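Local coordinates for high-potential iron-sulfur protein isozyme 2 (Ectothiorhodospira shaposhnikovii, PDB 1HPI) that carries electrons in anaerobic photosynthetic electron transport, using a high-potential [4Fe-4S] cluster held in a small, largely loop-built protein, at residues L14-D19 / Q46-C51; S52-K57 / G63-W68. All coordinates share one frame; numbering follows the deposited sequence.

Interaction 1 (L14-D19 / Q46-C51); sequences LEYRHD and QDWGPC. With SF4 (iron/sulfur cluster), chain B.
Trp48 and His18 meet as an offset T-shaped pair, the outer edge of the indole turned toward the imidazole face, and every direct contact that 46-51 makes with 14-19 comes from this one tryptophan. Just before it, Asp47 OD1 accepts a weak hydrogen bond from the Trp48 backbone N. The indole leaves strand 48-50 with CG anti to the carbonyl carbon (chi1 -64°), which carries its six-membered ring across to the loop that follows helix 9-13. There CH2 sits over one face of the imidazole, toward the rim, 3.5 Å from His18 ND1. The six-membered ring and the imidazole have centroids 5.1 Å apart and planes inclined by 72°. CZ3 of Trp48 also lies 4.2 Å from Tyr16 OH, an oblique and looser approach. Arg3 makes a cation-pi contact with the same indole. Further along, Cys51 ends the segment at the metal: its SG, anti to its own backbone N (chi1 169°), binds iron FE3 of the cluster at 2.2 Å. The phenol of Tyr16 approaches that cluster from the other segment, CD1 standing 3.8 Å from sulfide S2, a familiar place for a tyrosine in HiPIPs. At the far end of the phenol from S2, Tyr16 OH and His18 ND1 share a hydrogen bond of 2.8 Å, while Ser60 N bonds to the same hydroxyl. With an alanine in place of this histidine, the phenol hydroxyl would probably keep Ser60 N but lose its imidazole partner, and a gap would open at the indole edge. Chemically, the contact runs from a tryptophan edge through an imidazole to a buried phenol whose polar end is held away from the sulfides, so that the part of Tyr16 nearest the cluster is hydrocarbon.

Interaction 2 (S52-K57 / G63-W68); sequences SVFPGK and GWCTAW. With SF4 (iron/sulfur cluster), chain B.
The Phe54 ring turns its edge, not a face, to the cluster and to Cys65: CE2 lies 3.8 Å from sulfide S2 of the cluster and 4.3 Å from Cys65 SG, both close to the ring plane. Trp68 also turns an edge to the cluster, CD1 lying 3.7 Å from sulfide S3, while its NE1 is hydrogen-bonded to Thr33 O and Asn36 OD1. The indole of Trp64 instead has the backbone N of Thr66 above one face, toward the rim, and it is the backbone of Trp64, through CA, that comes near S3. Cys65 supplies the metal bond, SG to iron FE4 at 2.2 Å; with chi1 at 82° the sulfur lies between the backbone N and the carbonyl carbon, which brings it to the cluster. Residues 65-68 form a type I beta turn, and within it the amide N of Ala67 donates to Cys65 SG over 3.3 Å with an angle of 151°, an N-H···S bond of the kind common at cluster cysteines in iron-sulfur proteins, HiPIPs among them, and one likely to draw some negative charge from the thiolate. Phe54 opens a type II turn that runs to Lys57. Beside the aromatic edge the two segments touch through aliphatic groups alone: Val53 CG1 meets Ala67 CB at 4.3 Å. Both methyl carbons also rest against sulfide S1, with Val53 CG1 the nearer at 3.7 Å and Ala67 CB at 3.9 Å.

Interactions 1 and 2 lie with their centres about 6 Å apart and follow one another along the chain, 46-51 running directly into 52-57. Strand 57-60, which begins at the last residue of 52-57 and leads toward 63-68, pairs antiparallel with strand 48-50 of interaction 1, so the small sheet ties them together. The loops after helix 9-13 and after strand 57-60 are joined as well: Leu14 O lies 2.9 Å from Thr66 N and Arg17 N 3.0 Å from Trp64 O, both probable hydrogen bonds. Each interaction contributes one cysteine ligand, Cys34 and Cys37 supplying the other two, and together they wall the cluster with aromatic and aliphatic groups, as expected of a HiPIP.

Interaction 1 (L14-D19 / Q46-C51)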
ATOM      1  N   LEU A  14       4.746   3.864   7.833  1.00  9.11           N
ATOM      2  CA  LEU A  14       4.794   2.548   7.226  1.00  6.82           C
ATOM      3  C   LEU A  14       5.636   2.527   5.954  1.00  8.58           C
ATOM      4  O   LEU A  14       5.628   1.555   5.213  1.00  7.97           O
ATOM      5  CB  LEU A  14       3.371   2.053   6.949  1.00  9.27           C
ATOM      6  CG  LEU A  14       2.647   1.765   8.260  1.00  9.30           C
ATOM      7  CD1 LEU A  14       1.223   1.303   7.982  1.00 12.89           C
ATOM      8  CD2 LEU A  14       3.405   0.708   9.065  1.00  9.54           C
ATOM      9  N   GLU A  15       6.368   3.609   5.709  1.00  8.38           N
ATOM     10  CA  GLU A  15       7.223   3.711   4.532  1.00  9.87           C
ATOM     11  C   GLU A  15       6.483   3.395   3.254  1.00  9.34           C
ATOM     12  O   GLU A  15       6.974   2.738   2.342  1.00 12.16           O
ATOM     13  CB  GLU A  15       8.478   2.855   4.719  1.00 11.50           C
ATOM     14  CG  GLU A  15       9.203   3.453   5.933  1.00 22.24           C
ATOM     15  CD  GLU A  15      10.610   2.992   6.040  1.00 55.49           C
ATOM     16  OE1 GLU A  15      11.353   3.400   5.037  1.00 34.13           O
ATOM     17  OE2 GLU A  15      10.996   2.300   6.962  1.00 24.93           O
ATOM     18  N   TYR A  16       5.266   3.888   3.210  1.00 10.33           N
ATOM     19  CA  TYR A  16       4.424   3.654   2.060  1.00  9.04           C
ATOM     20  C   TYR A  16       4.844   4.394   0.795  1.00  8.86           C
ATOM     21  O   TYR A  16       5.268   5.539   0.845  1.00  9.93           O
ATOM     22  CB  TYR A  16       2.973   4.045   2.415  1.00  9.18           C
ATOM     23  CG  TYR A  16       2.059   4.150   1.205  1.00  6.65           C
ATOM     24  CD1 TYR A  16       1.378   3.018   0.758  1.00  9.03           C
ATOM     25  CD2 TYR A  16       1.876   5.354   0.520  1.00  8.07           C
ATOM     26  CE1 TYR A  16       0.535   3.079  -0.349  1.00  8.84           C
ATOM     27  CE2 TYR A  16       1.033   5.441  -0.588  1.00  7.06           C
ATOM     28  CZ  TYR A  16       0.369   4.291  -1.022  1.00  6.74           C
ATOM     29  OH  TYR A  16      -0.461   4.343  -2.115  1.00  7.36           O
ATOM     30  N   ARG A  17       4.703   3.737  -0.353  1.00  6.61           N
ATOM     31  CA  ARG A  17       5.014   4.318  -1.654  1.00 10.92           C
ATOM     32  C   ARG A  17       3.879   3.964  -2.611  1.00 10.13           C
ATOM     33  O   ARG A  17       3.373   2.849  -2.567  1.00  7.78           O
ATOM     34  CB  ARG A  17       6.260   3.773  -2.329  1.00  3.72           C
ATOM     35  CG  ARG A  17       7.531   4.080  -1.570  1.00 10.25           C
ATOM     36  CD  ARG A  17       7.823   5.564  -1.406  1.00 20.37           C
ATOM     37  NE  ARG A  17       8.858   5.718  -0.390  1.00 89.91           N
ATOM     38  CZ  ARG A  17       8.602   6.076   0.865  1.00100.00           C
ATOM     39  NH1 ARG A  17       7.370   6.337   1.279  1.00100.00           N
ATOM     40  NH2 ARG A  17       9.598   6.186   1.738  1.00100.00           N
ATOM     41  N   HIS A  18       3.476   4.885  -3.483  1.00  5.79           N
ATOM     42  CA  HIS A  18       2.413   4.581  -4.433  1.00  4.58           C
ATOM     43  C   HIS A  18       2.891   3.590  -5.504  1.00  8.27           C
ATOM     44  O   HIS A  18       2.084   2.893  -6.127  1.00 10.00           O
ATOM     45  CB  HIS A  18       2.019   5.844  -5.206  1.00  4.77           C
ATOM     46  CG  HIS A  18       1.334   6.896  -4.413  1.00 10.58           C
ATOM     47  ND1 HIS A  18       0.308   6.594  -3.536  1.00 12.71           N
ATOM     48  CD2 HIS A  18       1.542   8.238  -4.391  1.00 12.70           C
ATOM     49  CE1 HIS A  18      -0.082   7.756  -3.011  1.00  9.89           C
ATOM     50  NE2 HIS A  18       0.637   8.759  -3.497  1.00 11.96           N
ATOM     51  N   ASP A  19       4.214   3.542  -5.741  1.00  9.56           N
ATOM     52  CA  ASP A  19       4.835   2.658  -6.737  1.00  6.88           C
ATOM     53  C   ASP A  19       5.911   1.826  -6.044  1.00  5.86           C
ATOM     54  O   ASP A  19       6.961   2.332  -5.646  1.00  8.06           O
ATOM     55  CB  ASP A  19       5.468   3.509  -7.863  1.00  9.27           C
ATOM     56  CG  ASP A  19       6.139   2.781  -9.006  1.00 11.35           C
ATOM     57  OD1 ASP A  19       6.121   1.475  -8.934  1.00 10.43           O
ATOM     58  OD2 ASP A  19       6.637   3.373  -9.939  1.00 18.72           O
ATOM     59  N   GLN A  46      -8.297  -2.339  -9.171  1.00 11.53           N
ATOM     60  CA  GLN A  46      -6.987  -2.286  -9.794  1.00 10.04           C
ATOM     61  C   GLN A  46      -6.229  -0.995  -9.839  1.00  9.92           C
ATOM     62  O   GLN A  46      -5.104  -0.963 -10.338  1.00 16.52           O
ATOM     63  CB  GLN A  46      -7.036  -2.915 -11.181  1.00 20.50           C
ATOM     64  CG  GLN A  46      -7.563  -4.349 -11.073  1.00 32.76           C
ATOM     65  CD  GLN A  46      -7.187  -5.136 -12.297  1.00 29.04           C
ATOM     66  OE1 GLN A  46      -6.058  -5.645 -12.409  1.00100.00           O
ATOM     67  NE2 GLN A  46      -8.132  -5.221 -13.226  1.00 87.81           N
ATOM     68  N   ASP A  47      -6.848   0.052  -9.326  1.00  6.79           N
ATOM     69  CA  ASP A  47      -6.210   1.338  -9.332  1.00  5.76           C
ATOM     70  C   ASP A  47      -5.949   1.907  -7.948  1.00  7.47           C
ATOM     71  O   ASP A  47      -4.800   2.037  -7.537  1.00  8.54           O
ATOM     72  CB  ASP A  47      -7.017   2.299 -10.215  1.00  8.31           C
ATOM     73  CG  ASP A  47      -8.500   2.334  -9.935  1.00 25.42           C
ATOM     74  OD1 ASP A  47      -8.944   1.433  -9.090  1.00 12.66           O
ATOM     75  OD2 ASP A  47      -9.220   3.162 -10.450  1.00 15.13           O
ATOM     76  N   TRP A  48      -7.027   2.248  -7.240  1.00  9.10           N
ATOM     77  CA  TRP A  48      -6.969   2.793  -5.891  1.00 10.80           C
ATOM     78  C   TRP A  48      -7.991   2.055  -5.065  1.00 11.16           C
ATOM     79  O   TRP A  48      -9.113   1.854  -5.509  1.00 13.61           O
ATOM     80  CB  TRP A  48      -7.242   4.304  -5.821  1.00  7.95           C
ATOM     81  CG  TRP A  48      -6.178   5.053  -6.544  1.00 10.88           C
ATOM     82  CD1 TRP A  48      -6.146   5.300  -7.878  1.00  9.82           C
ATOM     83  CD2 TRP A  48      -4.989   5.619  -5.990  1.00 10.16           C
ATOM     84  NE1 TRP A  48      -5.016   6.005  -8.200  1.00 13.33           N
ATOM     85  CE2 TRP A  48      -4.285   6.215  -7.064  1.00  9.58           C
ATOM     86  CE3 TRP A  48      -4.465   5.688  -4.699  1.00  9.42           C
ATOM     87  CZ2 TRP A  48      -3.065   6.860  -6.861  1.00  5.62           C
ATOM     88  CZ3 TRP A  48      -3.265   6.337  -4.499  1.00 10.94           C
ATOM     89  CH2 TRP A  48      -2.576   6.914  -5.571  1.00 12.07           C
ATOM     90  N   GLY A  49      -7.621   1.630  -3.872  1.00  8.75           N
ATOM     91  CA  GLY A  49      -8.584   0.905  -3.078  1.00  5.53           C
ATOM     92  C   GLY A  49      -8.295   1.048  -1.603  1.00  9.24           C
ATOM     93  O   GLY A  49      -7.256   1.538  -1.175  1.00 11.82           O
ATOM     94  N   PRO A  50      -9.248   0.601  -0.812  1.00  9.79           N
ATOM     95  CA  PRO A  50      -9.098   0.682   0.624  1.00  8.77           C
ATOM     96  C   PRO A  50      -8.076  -0.308   1.170  1.00  5.42           C
ATOM     97  O   PRO A  50      -7.780  -1.359   0.590  1.00  9.41           O
ATOM     98  CB  PRO A  50     -10.489   0.373   1.195  1.00 10.71           C
ATOM     99  CG  PRO A  50     -11.341  -0.159   0.052  1.00 21.45           C
ATOM    100  CD  PRO A  50     -10.617   0.204  -1.232  1.00 11.36           C
ATOM    101  N   CYS A  51      -7.555   0.062   2.324  1.00  6.93           N
ATOM    102  CA  CYS A  51      -6.566  -0.720   3.058  1.00 11.32           C
ATOM    103  C   CYS A  51      -6.906  -0.701   4.558  1.00 10.42           C
ATOM    104  O   CYS A  51      -7.068   0.369   5.138  1.00  5.79           O
ATOM    105  CB  CYS A  51      -5.147  -0.168   2.814  1.00  8.26           C
ATOM    106  SG  CYS A  51      -3.955  -0.906   3.955  1.00  8.59           S
TER
HETATM  107 FE1  SF4 B  80      -0.662  -1.662   0.560  1.00  8.54          FE
HETATM  108 FE2  SF4 B  80      -0.865  -3.845   2.201  1.00 10.35          FE
HETATM  109 FE3  SF4 B  80      -2.174  -1.512   2.790  1.00  9.58          FE
HETATM  110 FE4  SF4 B  80       0.548  -1.610   2.939  1.00  8.32          FE
HETATM  111  S1  SF4 B  80      -0.910  -2.818   4.158  1.00  8.26           S
HETATM  112  S2  SF4 B  80      -0.682   0.029   2.007  1.00  8.80           S
HETATM  113  S3  SF4 B  80       1.013  -3.023   1.292  1.00  7.13           S
HETATM  114  S4  SF4 B  80      -2.498  -2.821   0.977  1.00  8.22           S

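Interaction 2 (S52-K57 / G63-W68)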
ATOM      1  N   SER A  52      -7.018  -1.860   5.206  1.00  8.10           N
ATOM      2  CA  SER A  52      -7.360  -1.946   6.628  1.00 11.83           C
ATOM      3  C   SER A  52      -6.471  -1.153   7.558  1.00 13.88           C
ATOM      4  O   SER A  52      -6.908  -0.660   8.592  1.00 13.27           O
ATOM      5  CB  SER A  52      -7.304  -3.388   7.078  1.00 12.56           C
ATOM      6  OG  SER A  52      -8.189  -4.075   6.224  1.00 51.99           O
ATOM      7  N   VAL A  53      -5.210  -1.039   7.191  1.00  8.44           N
ATOM      8  CA  VAL A  53      -4.308  -0.307   8.039  1.00  6.06           C
ATOM      9  C   VAL A  53      -4.336   1.203   7.846  1.00  6.27           C
ATOM     10  O   VAL A  53      -3.701   1.917   8.616  1.00  7.77           O
ATOM     11  CB  VAL A  53      -2.938  -0.993   8.152  1.00 15.83           C
ATOM     12  CG1 VAL A  53      -2.037  -0.700   6.962  1.00 13.87           C
ATOM     13  CG2 VAL A  53      -2.230  -0.637   9.453  1.00 28.49           C
ATOM     14  N   PHE A  54      -5.087   1.699   6.847  1.00  6.22           N
ATOM     15  CA  PHE A  54      -5.200   3.128   6.577  1.00  3.52           C
ATOM     16  C   PHE A  54      -6.662   3.507   6.464  1.00  9.75           C
ATOM     17  O   PHE A  54      -7.175   3.794   5.389  1.00  7.57           O
ATOM     18  CB  PHE A  54      -4.530   3.441   5.224  1.00  7.97           C
ATOM     19  CG  PHE A  54      -3.024   3.474   5.300  1.00  6.60           C
ATOM     20  CD1 PHE A  54      -2.417   4.547   5.954  1.00  9.87           C
ATOM     21  CD2 PHE A  54      -2.209   2.486   4.745  1.00  8.60           C
ATOM     22  CE1 PHE A  54      -1.031   4.651   6.058  1.00 10.64           C
ATOM     23  CE2 PHE A  54      -0.819   2.576   4.836  1.00  4.79           C
ATOM     24  CZ  PHE A  54      -0.229   3.656   5.496  1.00  7.78           C
ATOM     25  N   PRO A  55      -7.367   3.496   7.580  1.00 11.03           N
ATOM     26  CA  PRO A  55      -8.776   3.832   7.578  1.00 11.93           C
ATOM     27  C   PRO A  55      -9.069   5.189   6.954  1.00  6.83           C
ATOM     28  O   PRO A  55      -8.371   6.171   7.208  1.00 13.36           O
ATOM     29  CB  PRO A  55      -9.212   3.842   9.046  1.00 11.21           C
ATOM     30  CG  PRO A  55      -8.062   3.259   9.846  1.00 11.67           C
ATOM     31  CD  PRO A  55      -6.841   3.240   8.938  1.00 11.57           C
ATOM     32  N   GLY A  56     -10.123   5.232   6.138  1.00  8.92           N
ATOM     33  CA  GLY A  56     -10.540   6.462   5.484  1.00 14.98           C
ATOM     34  C   GLY A  56      -9.722   6.856   4.272  1.00 21.56           C
ATOM     35  O   GLY A  56      -9.912   7.933   3.713  1.00 11.39           O
ATOM     36  N   LYS A  57      -8.809   5.984   3.861  1.00 12.88           N
ATOM     37  CA  LYS A  57      -7.978   6.297   2.718  1.00 14.08           C
ATOM     38  C   LYS A  57      -7.982   5.245   1.635  1.00 12.46           C
ATOM     39  O   LYS A  57      -8.317   4.093   1.888  1.00 12.59           O
ATOM     40  CB  LYS A  57      -6.531   6.087   3.105  1.00 15.12           C
ATOM     41  CG  LYS A  57      -6.018   7.100   4.083  1.00 16.62           C
ATOM     42  CD  LYS A  57      -6.493   8.480   3.738  1.00 19.64           C
ATOM     43  CE  LYS A  57      -5.757   9.487   4.587  1.00 30.74           C
ATOM     44  NZ  LYS A  57      -6.392  10.808   4.566  1.00 47.28           N
ATOM     45  N   GLY A  63       1.207   0.063  -5.071  1.00  9.54           N
ATOM     46  CA  GLY A  63       2.059   0.504  -3.969  1.00  5.80           C
ATOM     47  C   GLY A  63       2.576  -0.588  -3.034  1.00  4.37           C
ATOM     48  O   GLY A  63       2.498  -1.782  -3.325  1.00  7.16           O
ATOM     49  N   TRP A  64       3.111  -0.148  -1.896  1.00  6.38           N
ATOM     50  CA  TRP A  64       3.662  -1.055  -0.904  1.00  7.16           C
ATOM     51  C   TRP A  64       3.944  -0.313   0.391  1.00  7.57           C
ATOM     52  O   TRP A  64       4.164   0.886   0.366  1.00  9.31           O
ATOM     53  CB  TRP A  64       5.028  -1.584  -1.425  1.00  5.93           C
ATOM     54  CG  TRP A  64       5.668  -2.622  -0.551  1.00  7.70           C
ATOM     55  CD1 TRP A  64       5.490  -3.959  -0.643  1.00 10.33           C
ATOM     56  CD2 TRP A  64       6.594  -2.416   0.525  1.00  9.67           C
ATOM     57  NE1 TRP A  64       6.230  -4.606   0.313  1.00  9.84           N
ATOM     58  CE2 TRP A  64       6.926  -3.683   1.043  1.00  9.42           C
ATOM     59  CE3 TRP A  64       7.166  -1.286   1.097  1.00  6.51           C
ATOM     60  CZ2 TRP A  64       7.816  -3.833   2.114  1.00 13.96           C
ATOM     61  CZ3 TRP A  64       8.039  -1.435   2.150  1.00  7.00           C
ATOM     62  CH2 TRP A  64       8.363  -2.692   2.655  1.00  1.93           C
ATOM     63  N   CYS A  65       3.960  -1.021   1.510  1.00  8.95           N
ATOM     64  CA  CYS A  65       4.265  -0.447   2.806  1.00  8.20           C
ATOM     65  C   CYS A  65       4.785  -1.611   3.631  1.00  8.75           C
ATOM     66  O   CYS A  65       4.634  -2.776   3.236  1.00  4.80           O
ATOM     67  CB  CYS A  65       3.131   0.330   3.515  1.00  3.13           C
ATOM     68  SG  CYS A  65       1.965  -0.732   4.406  1.00  7.35           S
ATOM     69  N   THR A  66       5.393  -1.304   4.768  1.00  9.41           N
ATOM     70  CA  THR A  66       5.956  -2.322   5.652  1.00 10.28           C
ATOM     71  C   THR A  66       4.958  -3.326   6.216  1.00 11.82           C
ATOM     72  O   THR A  66       5.345  -4.402   6.688  1.00  9.30           O
ATOM     73  CB  THR A  66       6.839  -1.717   6.764  1.00  6.53           C
ATOM     74  OG1 THR A  66       6.045  -0.895   7.607  1.00  6.81           O
ATOM     75  CG2 THR A  66       8.001  -0.919   6.186  1.00  6.41           C
ATOM     76  N   ALA A  67       3.670  -2.982   6.176  1.00  9.67           N
ATOM     77  CA  ALA A  67       2.651  -3.880   6.674  1.00 10.28           C
ATOM     78  C   ALA A  67       2.242  -4.898   5.608  1.00  7.21           C
ATOM     79  O   ALA A  67       1.317  -5.683   5.808  1.00  7.87           O
ATOM     80  CB  ALA A  67       1.445  -3.147   7.240  1.00  6.98           C
ATOM     81  N   TRP A  68       2.917  -4.915   4.458  1.00  8.59           N
ATOM     82  CA  TRP A  68       2.561  -5.882   3.427  1.00 11.85           C
ATOM     83  C   TRP A  68       2.582  -7.323   3.932  1.00 17.13           C
ATOM     84  O   TRP A  68       3.517  -7.764   4.609  1.00  7.27           O
ATOM     85  CB  TRP A  68       3.479  -5.785   2.196  1.00  5.60           C
ATOM     86  CG  TRP A  68       3.004  -6.695   1.110  1.00  9.08           C
ATOM     87  CD1 TRP A  68       2.168  -6.360   0.099  1.00  7.13           C
ATOM     88  CD2 TRP A  68       3.322  -8.078   0.935  1.00 11.91           C
ATOM     89  NE1 TRP A  68       1.933  -7.451  -0.702  1.00  6.66           N
ATOM     90  CE2 TRP A  68       2.630  -8.516  -0.218  1.00 10.45           C
ATOM     91  CE3 TRP A  68       4.127  -8.990   1.627  1.00 10.73           C
ATOM     92  CZ2 TRP A  68       2.732  -9.834  -0.675  1.00 13.79           C
ATOM     93  CZ3 TRP A  68       4.220 -10.292   1.173  1.00 12.70           C
ATOM     94  CH2 TRP A  68       3.529 -10.708   0.035  1.00  9.80           C
TER
HETATM   95 FE1  SF4 B  80      -0.662  -1.662   0.560  1.00  8.54          FE
HETATM   96 FE2  SF4 B  80      -0.865  -3.845   2.201  1.00 10.35          FE
HETATM   97 FE3  SF4 B  80      -2.174  -1.512   2.790  1.00  9.58          FE
HETATM   98 FE4  SF4 B  80       0.548  -1.610   2.939  1.00  8.32          FE
HETATM   99  S1  SF4 B  80      -0.910  -2.818   4.158  1.00  8.26           S
HETATM  100  S2  SF4 B  80      -0.682   0.029   2.007  1.00  8.80           S
HETATM  101  S3  SF4 B  80       1.013  -3.023   1.292  1.00  7.13           S
HETATM  102  S4  SF4 B  80      -2.498  -2.821   0.977  1.00  8.22           S